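Local coordinates for aromatic amino acid exporter YddG (Starkeya novella, PDB 5I20), which exports a broad range of amino acids, including threonine, methionine, lysine and glutamate, across the bacterial inner membrane, at residues Ile9-Ile14 with Ser244-Val249; Ala29-Leu34 with Leu198-Val203; Ala37-Ile42 with Val214-Gly219; Trp101-Val106 with Gly124-Leu129. All coordinates share one frame; numbering follows the deposited sequence.

Contact 1 (Ile9-Ile14 with Ser244-Val249); sequences IGFTAI and SYAAPV. With OLC ((2R)-2,3-dihydroxypropyl (9Z)-octadec-9-enoate), chain J.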
loop_
_atom_site.group_PDB
_atom_site.type_symbol
_atom_site.label_atom_id
_atom_site.label_comp_id
_atom_site.label_asym_id
_atom_site.label_seq_id
_atom_site.Cartn_x
_atom_site.Cartn_y
_atom_site.Cartn_z
ATOM N N ILE A 9 -1.901 -14.085 5.423
ATOM C CA ILE A 9 -1.512 -13.927 4.024
ATOM C C ILE A 9 -1.524 -12.448 3.613
ATOM O O ILE A 9 -0.597 -11.966 2.961
ATOM C CB ILE A 9 -2.442 -14.755 3.097
ATOM C CG1 ILE A 9 -2.161 -16.249 3.258
ATOM C CG2 ILE A 9 -2.254 -14.384 1.644
ATOM C CD1 ILE A 9 -3.056 -17.136 2.413
ATOM N N GLY A 10 -2.564 -11.723 4.014
ATOM C CA GLY A 10 -2.651 -10.299 3.734
ATOM C C GLY A 10 -1.514 -9.515 4.360
ATOM O O GLY A 10 -1.051 -8.510 3.808
ATOM N N PHE A 11 -1.047 -9.983 5.514
ATOM C CA PHE A 11 0.020 -9.296 6.229
ATOM C C PHE A 11 1.351 -9.387 5.486
ATOM O O PHE A 11 2.272 -8.612 5.754
ATOM C CB PHE A 11 0.172 -9.856 7.644
ATOM C CG PHE A 11 1.171 -9.109 8.478
ATOM C CD1 PHE A 11 0.922 -7.805 8.872
ATOM C CD2 PHE A 11 2.363 -9.702 8.858
ATOM C CE1 PHE A 11 1.841 -7.105 9.635
ATOM C CE2 PHE A 11 3.285 -9.006 9.622
ATOM C CZ PHE A 11 3.022 -7.706 10.010
ATOM N N THR A 12 1.455 -10.328 4.551
ATOM C CA THR A 12 2.673 -10.449 3.762
ATOM C C THR A 12 2.789 -9.282 2.777
ATOM O O THR A 12 3.896 -8.880 2.419
ATOM C CB THR A 12 2.741 -11.795 3.003
ATOM O OG1 THR A 12 1.631 -11.915 2.107
ATOM C CG2 THR A 12 2.726 -12.963 3.986
ATOM N N ALA A 13 1.652 -8.731 2.353
ATOM C CA ALA A 13 1.655 -7.533 1.512
ATOM C C ALA A 13 2.252 -6.354 2.272
ATOM O O ALA A 13 3.030 -5.572 1.723
ATOM C CB ALA A 13 0.247 -7.196 1.042
ATOM N N ILE A 14 1.874 -6.240 3.541
ATOM C CA ILE A 14 2.390 -5.199 4.419
ATOM C C ILE A 14 3.895 -5.360 4.626
ATOM O O ILE A 14 4.631 -4.374 4.688
ATOM C CB ILE A 14 1.666 -5.218 5.777
ATOM C CG1 ILE A 14 0.163 -5.021 5.565
ATOM C CG2 ILE A 14 2.229 -4.157 6.708
ATOM C CD1 ILE A 14 -0.683 -5.326 6.790
ATOM N N SER A 244 -1.586 -2.423 8.920
ATOM C CA SER A 244 -0.902 -1.701 7.849
ATOM C C SER A 244 0.022 -0.598 8.380
ATOM O O SER A 244 1.010 -0.260 7.735
ATOM C CB SER A 244 -1.921 -1.119 6.867
ATOM O OG SER A 244 -2.509 -2.152 6.091
ATOM N N TYR A 245 -0.268 -0.055 9.563
ATOM C CA TYR A 245 0.642 0.923 10.167
ATOM C C TYR A 245 1.951 0.291 10.652
ATOM O O TYR A 245 2.800 0.975 11.215
ATOM C CB TYR A 245 -0.030 1.663 11.329
ATOM C CG TYR A 245 -0.988 2.735 10.872
ATOM C CD1 TYR A 245 -0.569 3.745 10.013
ATOM C CD2 TYR A 245 -2.316 2.721 11.274
ATOM C CE1 TYR A 245 -1.443 4.720 9.580
ATOM C CE2 TYR A 245 -3.199 3.690 10.846
ATOM C CZ TYR A 245 -2.758 4.687 9.999
ATOM O OH TYR A 245 -3.636 5.655 9.569
ATOM N N ALA A 246 2.119 -1.009 10.440
ATOM C CA ALA A 246 3.399 -1.637 10.736
ATOM C C ALA A 246 4.406 -1.323 9.633
ATOM O O ALA A 246 5.612 -1.338 9.867
ATOM C CB ALA A 246 3.243 -3.138 10.902
ATOM N N ALA A 247 3.904 -1.026 8.438
ATOM C CA ALA A 247 4.766 -0.787 7.280
ATOM C C ALA A 247 5.751 0.377 7.472
ATOM O O ALA A 247 6.930 0.218 7.166
ATOM C CB ALA A 247 3.923 -0.565 6.023
ATOM N N PRO A 248 5.289 1.543 7.977
ATOM C CA PRO A 248 6.280 2.607 8.203
ATOM C C PRO A 248 7.339 2.240 9.239
ATOM O O PRO A 248 8.506 2.594 9.071
ATOM C CB PRO A 248 5.430 3.779 8.701
ATOM C CG PRO A 248 4.076 3.523 8.135
ATOM C CD PRO A 248 3.916 2.035 8.192
ATOM N N VAL A 249 6.937 1.538 10.295
ATOM C CA VAL A 249 7.871 1.132 11.342
ATOM C C VAL A 249 8.857 0.087 10.834
ATOM O O VAL A 249 10.064 0.203 11.045
ATOM C CB VAL A 249 7.129 0.568 12.571
ATOM C CG1 VAL A 249 8.123 0.022 13.584
ATOM C CG2 VAL A 249 6.258 1.640 13.198
HETATM C C10 OLC J . 7.163 -11.646 2.791
HETATM C C9 OLC J . 6.137 -12.582 2.244
HETATM C C11 OLC J . 8.473 -11.499 2.091
HETATM C C8 OLC J . 6.398 -13.278 0.950
HETATM C C7 OLC J . 5.840 -14.661 1.002
HETATM C C6 OLC J . 4.350 -14.609 1.016
HETATM C C5 OLC J . 3.818 -15.568 0.007
HETATM C C4 OLC J . 2.821 -16.481 0.640
HETATM C C3 OLC J . 1.878 -16.963 -0.410
HETATM C C2 OLC J . 1.236 -18.234 0.032
HETATM C C1 OLC J . -0.019 -18.453 -0.743
HETATM O O19 OLC J . -0.987 -19.296 -0.251
HETATM O O20 OLC J . -0.211 -17.842 -1.784
#

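Contact 2 (Ala29-Leu34 with Leu198-Val203); sequences AVPPFL and LFEPSV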
loop_
_atom_site.group_PDB
_atom_site.type_symbol
_atom_site.label_atom_id
_atom_site.label_comp_id
_atom_site.label_asym_id
_atom_site.label_seq_id
_atom_site.Cartn_x
_atom_site.Cartn_y
_atom_site.Cartn_z
ATOM N N ALA A 29 17.216 8.317 -10.811
ATOM C CA ALA A 29 16.450 9.411 -11.391
ATOM C C ALA A 29 15.341 8.893 -12.297
ATOM O O ALA A 29 14.809 9.636 -13.124
ATOM C CB ALA A 29 17.368 10.347 -12.159
ATOM N N VAL A 30 14.997 7.618 -12.144
ATOM C CA VAL A 30 13.924 7.024 -12.933
ATOM C C VAL A 30 12.567 7.532 -12.461
ATOM O O VAL A 30 12.181 7.311 -11.313
ATOM C CB VAL A 30 13.939 5.488 -12.861
ATOM C CG1 VAL A 30 12.751 4.914 -13.620
ATOM C CG2 VAL A 30 15.253 4.941 -13.404
ATOM N N PRO A 31 11.839 8.214 -13.357
ATOM C CA PRO A 31 10.542 8.836 -13.066
ATOM C C PRO A 31 9.449 7.812 -12.736
ATOM O O PRO A 31 9.522 6.675 -13.205
ATOM C CB PRO A 31 10.225 9.590 -14.361
ATOM C CG PRO A 31 10.992 8.879 -15.419
ATOM C CD PRO A 31 12.249 8.414 -14.758
ATOM N N PRO A 32 8.442 8.218 -11.942
ATOM C CA PRO A 32 7.463 7.300 -11.338
ATOM C C PRO A 32 6.602 6.495 -12.317
ATOM O O PRO A 32 6.384 5.307 -12.078
ATOM C CB PRO A 32 6.576 8.240 -10.510
ATOM C CG PRO A 32 6.732 9.572 -11.150
ATOM C CD PRO A 32 8.163 9.620 -11.584
ATOM N N PHE A 33 6.106 7.125 -13.377
ATOM C CA PHE A 33 5.189 6.444 -14.288
ATOM C C PHE A 33 5.875 5.351 -15.099
ATOM O O PHE A 33 5.312 4.273 -15.297
ATOM C CB PHE A 33 4.519 7.447 -15.227
ATOM C CG PHE A 33 3.289 8.078 -14.651
ATOM C CD1 PHE A 33 2.177 7.304 -14.354
ATOM C CD2 PHE A 33 3.237 9.441 -14.409
ATOM C CE1 PHE A 33 1.039 7.877 -13.822
ATOM C CE2 PHE A 33 2.100 10.020 -13.879
ATOM C CZ PHE A 33 1.000 9.238 -13.585
ATOM N N LEU A 34 7.084 5.633 -15.574
ATOM C CA LEU A 34 7.865 4.628 -16.281
ATOM C C LEU A 34 8.214 3.482 -15.342
ATOM O O LEU A 34 8.170 2.316 -15.729
ATOM C CB LEU A 34 9.141 5.234 -16.865
ATOM C CG LEU A 34 9.997 4.264 -17.684
ATOM C CD1 LEU A 34 9.238 3.796 -18.920
ATOM C CD2 LEU A 34 11.322 4.898 -18.069
ATOM N N LEU A 198 3.772 11.022 -22.407
ATOM C CA LEU A 198 3.162 12.346 -22.416
ATOM C C LEU A 198 3.815 13.342 -21.454
ATOM O O LEU A 198 4.145 14.461 -21.847
ATOM C CB LEU A 198 1.668 12.232 -22.093
ATOM C CG LEU A 198 0.701 12.162 -23.280
ATOM C CD1 LEU A 198 1.145 11.132 -24.313
ATOM C CD2 LEU A 198 -0.714 11.867 -22.802
ATOM N N PHE A 199 3.997 12.942 -20.198
ATOM C CA PHE A 199 4.403 13.887 -19.158
ATOM C C PHE A 199 5.797 13.635 -18.591
ATOM O O PHE A 199 6.248 14.366 -17.709
ATOM C CB PHE A 199 3.404 13.859 -17.996
ATOM C CG PHE A 199 1.967 13.971 -18.414
ATOM C CD1 PHE A 199 1.591 14.793 -19.464
ATOM C CD2 PHE A 199 0.989 13.255 -17.747
ATOM C CE1 PHE A 199 0.267 14.890 -19.842
ATOM C CE2 PHE A 199 -0.335 13.350 -18.119
ATOM C CZ PHE A 199 -0.697 14.169 -19.168
ATOM N N GLU A 200 6.478 12.607 -19.087
ATOM C CA GLU A 200 7.691 12.134 -18.424
ATOM C C GLU A 200 8.981 12.357 -19.211
ATOM O O GLU A 200 8.999 12.249 -20.439
ATOM C CB GLU A 200 7.554 10.644 -18.109
ATOM C CG GLU A 200 7.921 10.248 -16.704
ATOM C CD GLU A 200 6.769 10.361 -15.726
ATOM O OE1 GLU A 200 5.777 11.048 -16.048
ATOM O OE2 GLU A 200 6.853 9.754 -14.636
ATOM N N PRO A 201 10.071 12.673 -18.492
ATOM C CA PRO A 201 11.417 12.682 -19.071
ATOM C C PRO A 201 11.909 11.256 -19.297
ATOM O O PRO A 201 11.733 10.404 -18.423
ATOM C CB PRO A 201 12.253 13.398 -18.008
ATOM C CG PRO A 201 11.526 13.142 -16.731
ATOM C CD PRO A 201 10.067 13.132 -17.092
ATOM N N SER A 202 12.515 11.003 -20.452
ATOM C CA SER A 202 12.919 9.653 -20.827
ATOM C C SER A 202 14.200 9.202 -20.127
ATOM O O SER A 202 15.267 9.160 -20.734
ATOM C CB SER A 202 13.096 9.567 -22.344
ATOM O OG SER A 202 13.457 8.257 -22.747
ATOM N N VAL A 203 14.086 8.860 -18.848
ATOM C CA VAL A 203 15.224 8.344 -18.096
ATOM C C VAL A 203 14.993 6.879 -17.734
ATOM O O VAL A 203 14.204 6.564 -16.841
ATOM C CB VAL A 203 15.482 9.161 -16.814
ATOM C CG1 VAL A 203 16.672 8.596 -16.051
ATOM C CG2 VAL A 203 15.715 10.623 -17.161
#

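Contact 3 (Ala37-Ile42 with Val214-Gly219); sequences ALTFTI and VALGIG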
loop_
_atom_site.group_PDB
_atom_site.type_symbol
_atom_site.label_atom_id
_atom_site.label_comp_id
_atom_site.label_asym_id
_atom_site.label_seq_id
_atom_site.Cartn_x
_atom_site.Cartn_y
_atom_site.Cartn_z
ATOM N N ALA A 37 5.116 1.431 -14.933
ATOM C CA ALA A 37 4.903 0.633 -16.138
ATOM C C ALA A 37 5.797 -0.605 -16.171
ATOM O O ALA A 37 5.352 -1.693 -16.539
ATOM C CB ALA A 37 5.142 1.482 -17.377
ATOM N N LEU A 38 7.057 -0.437 -15.784
ATOM C CA LEU A 38 8.004 -1.545 -15.788
ATOM C C LEU A 38 7.704 -2.542 -14.669
ATOM O O LEU A 38 7.684 -3.752 -14.894
ATOM C CB LEU A 38 9.441 -1.025 -15.661
ATOM C CG LEU A 38 9.990 -0.192 -16.824
ATOM C CD1 LEU A 38 11.360 0.380 -16.479
ATOM C CD2 LEU A 38 10.066 -1.013 -18.107
ATOM N N THR A 39 7.463 -2.037 -13.466
ATOM C CA THR A 39 7.269 -2.914 -12.313
ATOM C C THR A 39 5.916 -3.631 -12.320
ATOM O O THR A 39 5.806 -4.754 -11.827
ATOM C CB THR A 39 7.419 -2.135 -10.989
ATOM O OG1 THR A 39 6.638 -0.934 -11.042
ATOM C CG2 THR A 39 8.878 -1.773 -10.751
ATOM N N PHE A 40 4.892 -2.994 -12.879
ATOM C CA PHE A 40 3.568 -3.609 -12.915
ATOM C C PHE A 40 3.425 -4.599 -14.063
ATOM O O PHE A 40 2.597 -5.509 -14.001
ATOM C CB PHE A 40 2.476 -2.540 -12.992
ATOM C CG PHE A 40 1.997 -2.080 -11.646
ATOM C CD1 PHE A 40 2.687 -1.103 -10.948
ATOM C CD2 PHE A 40 0.872 -2.639 -11.070
ATOM C CE1 PHE A 40 2.253 -0.684 -9.707
ATOM C CE2 PHE A 40 0.434 -2.226 -9.828
ATOM C CZ PHE A 40 1.126 -1.248 -9.147
ATOM N N THR A 41 4.224 -4.422 -15.110
ATOM C CA THR A 41 4.303 -5.427 -16.163
ATOM C C THR A 41 4.922 -6.691 -15.577
ATOM O O THR A 41 4.427 -7.794 -15.796
ATOM C CB THR A 41 5.130 -4.943 -17.371
ATOM O OG1 THR A 41 4.476 -3.823 -17.978
ATOM C CG2 THR A 41 5.275 -6.050 -18.401
ATOM N N ILE A 42 5.998 -6.519 -14.813
ATOM C CA ILE A 42 6.637 -7.636 -14.130
ATOM C C ILE A 42 5.682 -8.231 -13.100
ATOM O O ILE A 42 5.554 -9.448 -12.984
ATOM C CB ILE A 42 7.952 -7.208 -13.442
ATOM C CG1 ILE A 42 8.957 -6.713 -14.486
ATOM C CG2 ILE A 42 8.546 -8.361 -12.642
ATOM C CD1 ILE A 42 10.235 -6.147 -13.900
ATOM N N VAL A 214 13.367 -5.033 -10.905
ATOM C CA VAL A 214 12.855 -6.399 -10.924
ATOM C C VAL A 214 12.369 -6.826 -9.539
ATOM O O VAL A 214 11.339 -7.486 -9.412
ATOM C CB VAL A 214 13.923 -7.388 -11.428
ATOM C CG1 VAL A 214 13.380 -8.807 -11.439
ATOM C CG2 VAL A 214 14.390 -6.990 -12.817
ATOM N N ALA A 215 13.108 -6.436 -8.504
ATOM C CA ALA A 215 12.740 -6.760 -7.129
ATOM C C ALA A 215 11.395 -6.144 -6.764
ATOM O O ALA A 215 10.540 -6.801 -6.168
ATOM C CB ALA A 215 13.814 -6.288 -6.164
ATOM N N LEU A 216 11.220 -4.876 -7.124
ATOM C CA LEU A 216 9.962 -4.177 -6.901
ATOM C C LEU A 216 8.825 -4.862 -7.652
ATOM O O LEU A 216 7.723 -5.012 -7.128
ATOM C CB LEU A 216 10.071 -2.715 -7.336
ATOM C CG LEU A 216 10.988 -1.789 -6.535
ATOM C CD1 LEU A 216 11.004 -0.396 -7.149
ATOM C CD2 LEU A 216 10.550 -1.727 -5.081
ATOM N N GLY A 217 9.106 -5.282 -8.882
ATOM C CA GLY A 217 8.107 -5.912 -9.725
ATOM C C GLY A 217 7.645 -7.267 -9.225
ATOM O O GLY A 217 6.465 -7.599 -9.317
ATOM N N ILE A 218 8.576 -8.054 -8.695
ATOM C CA ILE A 218 8.254 -9.389 -8.203
ATOM C C ILE A 218 7.644 -9.350 -6.799
ATOM O O ILE A 218 6.666 -10.041 -6.522
ATOM C CB ILE A 218 9.501 -10.295 -8.185
ATOM C CG1 ILE A 218 10.103 -10.400 -9.588
ATOM C CG2 ILE A 218 9.154 -11.678 -7.657
ATOM C CD1 ILE A 218 11.307 -11.312 -9.666
ATOM N N GLY A 219 8.218 -8.533 -5.923
ATOM C CA GLY A 219 7.810 -8.497 -4.529
ATOM C C GLY A 219 6.647 -7.573 -4.215
ATOM O O GLY A 219 5.496 -8.009 -4.184
#

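Contact 4 (Trp101-Val106 with Gly124-Leu129); sequences WPLLIV and GALMGL. With OLC ((2R)-2,3-dihydroxypropyl (9Z)-octadec-9-enoate), chain G.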
loop_
_atom_site.group_PDB
_atom_site.type_symbol
_atom_site.label_atom_id
_atom_site.label_comp_id
_atom_site.label_asym_id
_atom_site.label_seq_id
_atom_site.Cartn_x
_atom_site.Cartn_y
_atom_site.Cartn_z
ATOM N N TRP A 101 -4.637 6.153 4.879
ATOM C CA TRP A 101 -5.371 5.041 4.272
ATOM C C TRP A 101 -5.576 3.813 5.173
ATOM O O TRP A 101 -6.583 3.125 5.022
ATOM C CB TRP A 101 -4.719 4.603 2.944
ATOM C CG TRP A 101 -3.390 3.876 2.989
ATOM C CD1 TRP A 101 -2.156 4.423 2.783
ATOM C CD2 TRP A 101 -3.170 2.467 3.195
ATOM N NE1 TRP A 101 -1.185 3.456 2.873
ATOM C CE2 TRP A 101 -1.777 2.247 3.121
ATOM C CE3 TRP A 101 -4.010 1.378 3.449
ATOM C CZ2 TRP A 101 -1.206 0.982 3.289
ATOM C CZ3 TRP A 101 -3.440 0.117 3.616
ATOM C CH2 TRP A 101 -2.051 -0.066 3.534
ATOM N N PRO A 102 -4.648 3.525 6.105
ATOM C CA PRO A 102 -5.002 2.378 6.951
ATOM C C PRO A 102 -6.189 2.670 7.870
ATOM O O PRO A 102 -7.026 1.791 8.074
ATOM C CB PRO A 102 -3.727 2.131 7.762
ATOM C CG PRO A 102 -2.631 2.691 6.916
ATOM C CD PRO A 102 -3.235 3.911 6.284
ATOM N N LEU A 103 -6.260 3.885 8.407
ATOM C CA LEU A 103 -7.393 4.295 9.231
ATOM C C LEU A 103 -8.688 4.278 8.419
ATOM O O LEU A 103 -9.741 3.882 8.915
ATOM C CB LEU A 103 -7.151 5.687 9.820
ATOM C CG LEU A 103 -8.280 6.315 10.645
ATOM C CD1 LEU A 103 -8.618 5.450 11.852
ATOM C CD2 LEU A 103 -7.900 7.727 11.083
ATOM N N LEU A 104 -8.598 4.698 7.163
ATOM C CA LEU A 104 -9.758 4.749 6.283
ATOM C C LEU A 104 -10.325 3.358 6.022
ATOM O O LEU A 104 -11.540 3.171 6.006
ATOM C CB LEU A 104 -9.394 5.429 4.961
ATOM C CG LEU A 104 -9.103 6.928 5.045
ATOM C CD1 LEU A 104 -8.730 7.496 3.686
ATOM C CD2 LEU A 104 -10.301 7.666 5.631
ATOM N N ILE A 105 -9.440 2.387 5.820
ATOM C CA ILE A 105 -9.856 1.003 5.637
ATOM C C ILE A 105 -10.607 0.490 6.869
ATOM O O ILE A 105 -11.658 -0.142 6.743
ATOM C CB ILE A 105 -8.647 0.085 5.337
ATOM C CG1 ILE A 105 -8.140 0.335 3.913
ATOM C CG2 ILE A 105 -9.016 -1.379 5.518
ATOM C CD1 ILE A 105 -6.987 -0.548 3.506
ATOM N N VAL A 106 -10.069 0.770 8.053
ATOM C CA VAL A 106 -10.719 0.373 9.297
ATOM C C VAL A 106 -12.113 0.987 9.386
ATOM O O VAL A 106 -13.089 0.285 9.645
ATOM C CB VAL A 106 -9.896 0.786 10.537
ATOM C CG1 VAL A 106 -10.674 0.497 11.815
ATOM C CG2 VAL A 106 -8.554 0.068 10.554
ATOM N N GLY A 124 -6.888 0.877 17.821
ATOM C CA GLY A 124 -5.662 0.278 17.323
ATOM C C GLY A 124 -5.129 1.045 16.131
ATOM O O GLY A 124 -3.929 1.293 16.024
ATOM N N ALA A 125 -6.035 1.433 15.238
ATOM C CA ALA A 125 -5.676 2.226 14.070
ATOM C C ALA A 125 -5.146 3.603 14.464
ATOM O O ALA A 125 -4.188 4.100 13.870
ATOM C CB ALA A 125 -6.876 2.366 13.142
ATOM N N LEU A 126 -5.769 4.217 15.467
ATOM C CA LEU A 126 -5.381 5.555 15.895
ATOM C C LEU A 126 -3.987 5.554 16.520
ATOM O O LEU A 126 -3.227 6.509 16.356
ATOM C CB LEU A 126 -6.409 6.126 16.875
ATOM C CG LEU A 126 -7.756 6.454 16.224
ATOM C CD1 LEU A 126 -8.820 6.767 17.271
ATOM C CD2 LEU A 126 -7.608 7.600 15.233
ATOM N N MET A 127 -3.660 4.475 17.226
ATOM C CA MET A 127 -2.341 4.310 17.822
ATOM C C MET A 127 -1.286 4.114 16.738
ATOM O O MET A 127 -0.168 4.624 16.844
ATOM C CB MET A 127 -2.333 3.125 18.793
ATOM C CG MET A 127 -3.192 3.332 20.033
ATOM S SD MET A 127 -3.401 1.824 21.007
ATOM C CE MET A 127 -1.712 1.512 21.530
ATOM N N GLY A 128 -1.653 3.370 15.698
ATOM C CA GLY A 128 -0.772 3.154 14.567
ATOM C C GLY A 128 -0.525 4.436 13.796
ATOM O O GLY A 128 0.596 4.703 13.365
ATOM N N LEU A 129 -1.575 5.235 13.618
ATOM C CA LEU A 129 -1.430 6.531 12.969
ATOM C C LEU A 129 -0.545 7.430 13.822
ATOM O O LEU A 129 0.283 8.176 13.301
ATOM C CB LEU A 129 -2.789 7.195 12.730
ATOM C CG LEU A 129 -2.721 8.601 12.120
ATOM C CD1 LEU A 129 -1.999 8.578 10.775
ATOM C CD2 LEU A 129 -4.104 9.223 11.977
HETATM C C10 OLC G . -0.305 0.968 -0.386
HETATM C C9 OLC G . 0.413 -0.151 -1.056
HETATM C C11 OLC G . -0.627 2.194 -1.167
HETATM C C8 OLC G . 0.823 -0.028 -2.483
HETATM C C16 OLC G . 2.674 5.617 0.549
HETATM C C12 OLC G . -0.656 3.377 -0.260
HETATM C C7 OLC G . 2.274 0.298 -2.583
HETATM C C15 OLC G . 1.735 5.850 -0.588
HETATM C C13 OLC G . -0.317 4.605 -1.037
HETATM C C6 OLC G . 2.672 0.374 -4.020
HETATM C C14 OLC G . 0.332 5.606 -0.143
HETATM C C5 OLC G . 3.229 1.725 -4.316
HETATM C C4 OLC G . 3.991 1.691 -5.600
HETATM C C3 OLC G . 4.711 2.984 -5.791
HETATM C C2 OLC G . 5.630 2.873 -6.961
#

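Contact 1 (Ile9-Ile14 with Ser244-Val249)
Ser244 OG is hydrogen-bonded to Leu240 O one turn back in its own chain, and Ile14 lies against this buried hydroxyl. Ile14 CD1 sits 3.7 Å from Ser244 OG and equally close to Ser244 N. The hydroxyl thus has its polar partner in its own chain and a methyl group across the contact. The CG1 branch of Ile14 is anti to its carbonyl carbon (chi1 -58°), and the extended chain carries CD1 on to the serine. The CG2 branch takes the other partner. It rests 4.0 Å from Ala247 CB. Phe11 adds a looser touch. Its CE1 is 4.4 Å from Ala246 CB, which lies at the ring edge near the ring plane. An alanine in place of Ile14 would probably open a gap beside Ser244 and Ala247, because both branches that touch them would be gone. On another side of the first helix, Thr12 CB meets C9 of a bound monoolein at 3.6 Å. Ser244 also packs on Trp228. The contact joins the first transmembrane helix to span 237-258, which is built from helices 237-243 and 246-258. It links the two EamA sequence ranges of this DMT-superfamily basket of inverted repeats.

Contact 2 (Ala29-Leu34 with Leu198-Val203)
The carboxylate of Glu200 reaches over Pro31 to the start of helix 32-53. Its chain bends at chi2 (87°), which turns CD toward the backbone of Phe33. Phe33 N donates to Glu200 OE2 at 3.0 Å, with an N-H...O angle of 158°. The donor stands above the carboxylate plane, 39° out of it. The side chains of Phe33 and Glu200 cross at about a right angle, with the ring and carboxylate planes inclined to each other. OE1 comes to the ring edge, 3.4 Å from Phe33 CD2. The ring also meets Phe83 edge-to-face. Pro31 crosses Glu200 obliquely, its CB 3.4 Å from Glu200 CG.

Pro31 occupies the N-cap position and Pro32 follows it in the first turn. Neither proline has an N-H to give, and Glu200 OE2 takes that of Phe33. A negative charge at this helix end would probably be stabilised by the helix dipole. The site is on the periplasmic side, where the loop after helix 181-199 runs past the loop before helix 32-53.

Beyond Glu200 the chain makes an inverse gamma turn centred on Ser202, with Val203 N bonded to Pro201 O at 2.8 Å. Val203 then packs against Pro31 and Ala29. Its CB lies 3.9 Å from Pro31 CD, and its CG1 touches Ala29 O at 3.6 Å. From the helix side, Leu34 CD2 approaches Val203 O at 3.5 Å.

Contact 3 (Ala37-Ile42 with Val214-Gly219)
Gly217 and Thr39 form the tight part of this contact. Their CA atoms are 4.0 Å apart, so backbone lies almost on backbone. Gly217 CA makes a CA-H...O contact with Thr39 O at 3.3 Å. A CB on Gly217 would point at the other helix and clash with Ile42 CB. Ile42 packs against the glycine. Its CG2 branch, anti to the backbone N, lies over the backbone of Gly217, 3.7 Å from its C atom. Thr39 CG2 meets Leu216 CB at 3.7 Å, and these two side chains run side by side in the same direction. The Thr39 hydroxyl is used within its own helix, where OG1 is hydrogen-bonded to Leu35 O.

This is glycine-mediated helix crossing between membrane spans. The axes of the two short segments approach to 7.5 Å, with a signed crossing angle of -44°. It joins helix 32-53 to helix 209-221, and the second helix widens into a pi-type turn at 217-219.

Packing is looser away from the glycine. Ile42 CD1 is nearest the backbone of Val214, 4.0 Å from its CA. The side chains stay 4.4 Å apart, from Ile42 CD1 to Val214 CG2. Ile218 lies on the surface, which may face lipid. It touches Ile42 CG2 through CG1, over a small area. Leu216 goes on to pack against Leu20 and Ala23 of helix 20-27.

Contact 4 (Trp101-Val106 with Gly124-Leu129)
Leu103 and Ala125 lead the apolar contacts, and these alone join the two segments. Leu103 has CG anti to its backbone N (chi1 176°), and both its methyls go to the other helix. CD1 rests 3.8 Å from Ala125 CB and also meets Leu126 CD2. CD2 reaches Leu129 CD2 at 4.2 Å. Val106, one turn on, brings CG2 to the same Ala125 CB at 3.8 Å. The small alanine is therefore flanked by a leucine and a valine methyl.

Contacts of the indole ring of Trp101 make a second group, which does not involve 124-129. One face of the indole is covered by Pro102 CD, 3.3 Å above the plane and offset toward the rim. Over the opposite face comes C10 of a bound monoolein, and C12 of that lipid lies 3.2 Å from Trp101 NE1. Ile105 CD1 is at the ring edge, in plane. Trp163 meets the indole edge-to-face. An alanine in place of Trp101 would probably leave a gap between Pro102 and the lipid chain, and Trp163 without its ring partner.

Polar contacts run to other parts of the chain: Trp101 O accepts from Ser164 OG, and a weak bond links Leu103 N with Tyr245 OH.

Helices 101-108 and 119-136 follow each other in the chain; segments 101-106 and 124-129 run nearly antiparallel (175°). Helix 150-169 packs against Trp101, Leu104 and Ile105, helix 224-234 reaches Trp101 and Ile105 through Trp228, and helix 237-243 touches Val106.

Contact 1 is buried near the middle of the chain, while contacts 2, 3 and 4 are only partly buried. Contacts 1 and 4 touch: Tyr245 packs against Ala125 and Gly128, and Ser244 OG against Trp101. Contacts 2 and 3 share helix 32-53. In contact 2 it meets the loop after helix 181-199, in contact 3 helix 209-221. They lie on the other side of the chain's centre from contact 4, whose centre is about 32 Å from that of contact 2. Chemistry follows place. At the periplasmic end, contact 2 uses a carboxylate and prolines. Within the membrane, contact 3 relies on close backbones, and contacts 1 and 4 mainly on apolar side chains, contact 1 also against a serine.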